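Local coordinates for protein PlyP35 (Listeria phage P35, PDB 6S3Y) that probably anchors the phage endolysin to the Listeria cell wall, this crystallised part being its C-terminal cell-wall-binding domain made of two SH3-like repeats, at residues Thr35-Thr40 / Ala80-His85. Numbering follows the deposited sequence.
Sequences TKVKLT and ATINAH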
ATOM      1  N   THR A  35       7.438 -11.824   2.245  1.00 20.56           N
ATOM      2  CA  THR A  35       6.536 -12.924   1.811  1.00 19.35           C
ATOM      3  C   THR A  35       6.858 -13.284   0.354  1.00 21.42           C
ATOM      4  O   THR A  35       7.069 -12.368  -0.445  1.00 21.30           O
ATOM      5  CB  THR A  35       5.066 -12.552   1.941  1.00 20.10           C
ATOM      6  OG1 THR A  35       4.839 -12.158   3.290  1.00 17.95           O
ATOM      7  CG2 THR A  35       4.138 -13.695   1.586  1.00 20.09           C
ATOM      8  N   LYS A  36       6.899 -14.577   0.026  1.00 18.97           N
ATOM      9  CA  LYS A  36       7.119 -15.057  -1.357  1.00 20.65           C
ATOM     10  C   LYS A  36       5.758 -15.405  -1.970  1.00 18.20           C
ATOM     11  O   LYS A  36       4.952 -16.072  -1.303  1.00 17.88           O
ATOM     12  CB  LYS A  36       8.103 -16.232  -1.383  1.00 21.01           C
ATOM     13  CG  LYS A  36       9.494 -15.809  -0.915  1.00 23.98           C
ATOM     14  CD  LYS A  36      10.551 -16.844  -1.172  1.00 23.33           C
ATOM     15  CE  LYS A  36      11.906 -16.243  -0.887  1.00 22.88           C
ATOM     16  NZ  LYS A  36      12.941 -17.169  -1.351  1.00 23.25           N
ATOM     17  N   VAL A  37       5.527 -14.940  -3.204  1.00 18.83           N
ATOM     18  CA  VAL A  37       4.194 -15.051  -3.860  1.00 17.91           C
ATOM     19  C   VAL A  37       4.395 -15.382  -5.326  1.00 18.01           C
ATOM     20  O   VAL A  37       5.537 -15.253  -5.870  1.00 15.21           O
ATOM     21  CB  VAL A  37       3.392 -13.742  -3.674  1.00 17.97           C
ATOM     22  CG1 VAL A  37       3.104 -13.467  -2.208  1.00 19.82           C
ATOM     23  CG2 VAL A  37       4.087 -12.535  -4.291  1.00 18.96           C
ATOM     24  N   LYS A  38       3.288 -15.743  -5.985  1.00 18.60           N
ATOM     25  CA  LYS A  38       3.242 -15.867  -7.456  1.00 19.11           C
ATOM     26  C   LYS A  38       2.285 -14.786  -7.982  1.00 15.44           C
ATOM     27  O   LYS A  38       1.193 -14.637  -7.425  1.00 16.51           O
ATOM     28  CB  LYS A  38       2.799 -17.278  -7.838  1.00 22.06           C
ATOM     29  CG  LYS A  38       2.753 -17.530  -9.363  1.00 26.29           C
ATOM     30  CD  LYS A  38       2.172 -18.874  -9.765  1.00 28.66           C
ATOM     31  CE  LYS A  38       0.724 -19.070  -9.354  1.00 33.10           C
ATOM     32  NZ  LYS A  38       0.342 -20.494  -9.409  1.00 34.56           N
ATOM     33  N   LEU A  39       2.708 -14.076  -9.017  1.00 15.31           N
ATOM     34  CA  LEU A  39       1.983 -12.910  -9.561  1.00 15.69           C
ATOM     35  C   LEU A  39       2.060 -12.980 -11.088  1.00 16.85           C
ATOM     36  O   LEU A  39       2.904 -13.707 -11.611  1.00 16.20           O
ATOM     37  CB  LEU A  39       2.614 -11.605  -9.048  1.00 16.09           C
ATOM     38  CG  LEU A  39       2.486 -11.325  -7.555  1.00 15.45           C
ATOM     39  CD1 LEU A  39       3.315 -10.119  -7.159  1.00 16.41           C
ATOM     40  CD2 LEU A  39       1.058 -11.130  -7.091  1.00 15.76           C
ATOM     41  N   THR A  40       1.274 -12.156 -11.772  1.00 17.24           N
ATOM     42  CA  THR A  40       1.398 -11.897 -13.223  1.00 16.63           C
ATOM     43  C   THR A  40       1.380 -10.386 -13.404  1.00 16.03           C
ATOM     44  O   THR A  40       0.548  -9.727 -12.733  1.00 15.66           O
ATOM     45  CB  THR A  40       0.311 -12.658 -13.992  1.00 18.93           C
ATOM     46  OG1 THR A  40       0.395 -14.034 -13.641  1.00 19.73           O
ATOM     47  CG2 THR A  40       0.468 -12.510 -15.484  1.00 21.27           C
ATOM     48  N   ALA A  80       7.867 -13.733  -6.893  1.00 16.13           N
ATOM     49  CA  ALA A  80       8.269 -12.420  -6.352  1.00 17.24           C
ATOM     50  C   ALA A  80       8.309 -12.460  -4.833  1.00 17.73           C
ATOM     51  O   ALA A  80       7.578 -13.281  -4.223  1.00 18.31           O
ATOM     52  CB  ALA A  80       7.330 -11.322  -6.824  1.00 16.66           C
ATOM     53  N   THR A  81       9.105 -11.564  -4.262  1.00 17.11           N
ATOM     54  CA  THR A  81       9.192 -11.305  -2.814  1.00 18.46           C
ATOM     55  C   THR A  81       8.565  -9.945  -2.522  1.00 16.71           C
ATOM     56  O   THR A  81       8.866  -9.002  -3.238  1.00 17.59           O
ATOM     57  CB  THR A  81      10.666 -11.370  -2.367  1.00 18.40           C
ATOM     58  OG1 THR A  81      11.101 -12.691  -2.686  1.00 19.31           O
ATOM     59  CG2 THR A  81      10.837 -11.076  -0.885  1.00 20.67           C
ATOM     60  N   ILE A  82       7.701  -9.860  -1.531  1.00 16.69           N
ATOM     61  CA  ILE A  82       7.041  -8.580  -1.159  1.00 16.26           C
ATOM     62  C   ILE A  82       8.062  -7.628  -0.539  1.00 18.26           C
ATOM     63  O   ILE A  82       8.812  -8.022   0.395  1.00 19.14           O
ATOM     64  CB  ILE A  82       5.824  -8.831  -0.257  1.00 16.36           C
ATOM     65  CG1 ILE A  82       4.816  -9.732  -0.961  1.00 16.47           C
ATOM     66  CG2 ILE A  82       5.196  -7.524   0.193  1.00 16.03           C
ATOM     67  CD1 ILE A  82       4.524  -9.307  -2.415  1.00 17.28           C
ATOM     68  N   ASN A  83       8.077  -6.408  -1.057  1.00 18.75           N
ATOM     69  CA  ASN A  83       8.814  -5.229  -0.529  1.00 18.59           C
ATOM     70  C   ASN A  83       7.795  -4.275   0.095  1.00 19.38           C
ATOM     71  O   ASN A  83       7.101  -3.557  -0.652  1.00 19.42           O
ATOM     72  CB  ASN A  83       9.640  -4.596  -1.650  1.00 20.23           C
ATOM     73  CG  ASN A  83      10.356  -3.348  -1.208  1.00 22.42           C
ATOM     74  OD1 ASN A  83      11.196  -3.406  -0.332  1.00 23.69           O
ATOM     75  ND2 ASN A  83      10.016  -2.209  -1.781  1.00 20.37           N
ATOM     76  N   ALA A  84       7.659  -4.312   1.401  1.00 18.35           N
ATOM     77  CA  ALA A  84       6.691  -3.505   2.165  1.00 18.73           C
ATOM     78  C   ALA A  84       7.069  -2.015   2.103  1.00 19.27           C
ATOM     79  O   ALA A  84       8.202  -1.690   2.381  1.00 19.51           O
ATOM     80  CB  ALA A  84       6.573  -4.017   3.578  1.00 20.18           C
ATOM     81  N   HIS A  85       6.094  -1.172   1.799  1.00 17.17           N
ATOM     82  CA  HIS A  85       6.173   0.318   1.911  1.00 17.85           C
ATOM     83  C   HIS A  85       4.772   0.866   1.701  1.00 17.21           C
ATOM     84  O   HIS A  85       3.884   0.107   1.250  1.00 17.07           O
ATOM     85  CB  HIS A  85       7.187   0.932   0.933  1.00 19.01           C
ATOM     86  CG  HIS A  85       6.691   1.111  -0.465  1.00 20.06           C
ATOM     87  ND1 HIS A  85       7.094   0.278  -1.497  1.00 22.20           N
ATOM     88  CD2 HIS A  85       5.822   2.003  -1.020  1.00 20.36           C
ATOM     89  CE1 HIS A  85       6.536   0.671  -2.627  1.00 21.48           C
ATOM     90  NE2 HIS A  85       5.747   1.710  -2.356  1.00 22.55           N
TER
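Val37 and Ala80 face each other as an antiparallel hydrogen-bonded pair: Val37 N donates to Ala80 O at 2.8 Å, and Ala80 N returns a bond to Val37 O at 3.0 Å. A third backbone bond, from Ile82 N to Thr35 O (2.8 Å), carries the pairing to the start of strand 36-41. Between these bonds Lys36 and Thr81 form the non-hydrogen-bonded pair, with the Lys36 CA only 3.4 Å from Ala80 O in a CA-H...O contact. On the face carrying Val37 and Ala80 the contacts are apolar. Val37 has CG2 in the crowded position between its own N and carbonyl carbon, and the longer arm of Ile82 brings CD1 to this methyl at 3.8 Å, the two side chains crossing at about a right angle. Branching at CB suits both residues to an extended backbone, while Trp31 of strand 27-32 touches both. Ala80, small and buried, leaves its CB to be met by the Leu39 CD1 at 4.2 Å; Leu39 is long enough to reach Ile62 and Ala67 as well. Here strand 36-41, matching the first of two SH3-like sequence repeats, pairs with strand 78-89, whose paired residues match the second, within one curled antiparallel sheet, consistent with the repeats exchanging strand material. On the opposite face Lys36 and Thr81 lie side by side, pointing the same way. With Lys36 CG anti to the carbonyl carbon (chi1 -65°) and the chain extended beyond it, the methylenes pass the threonine hydroxyl, CG standing 3.9 Å from Thr81 OG1; a flexible charged stem suits this exposed site, and a beta-branched polar threonine its partly exposed neighbour. Thr35 sets its CB 4.1 Å from Ile82 CG1, while its hydroxyl suits the strand's approach by bonding Lys32 O.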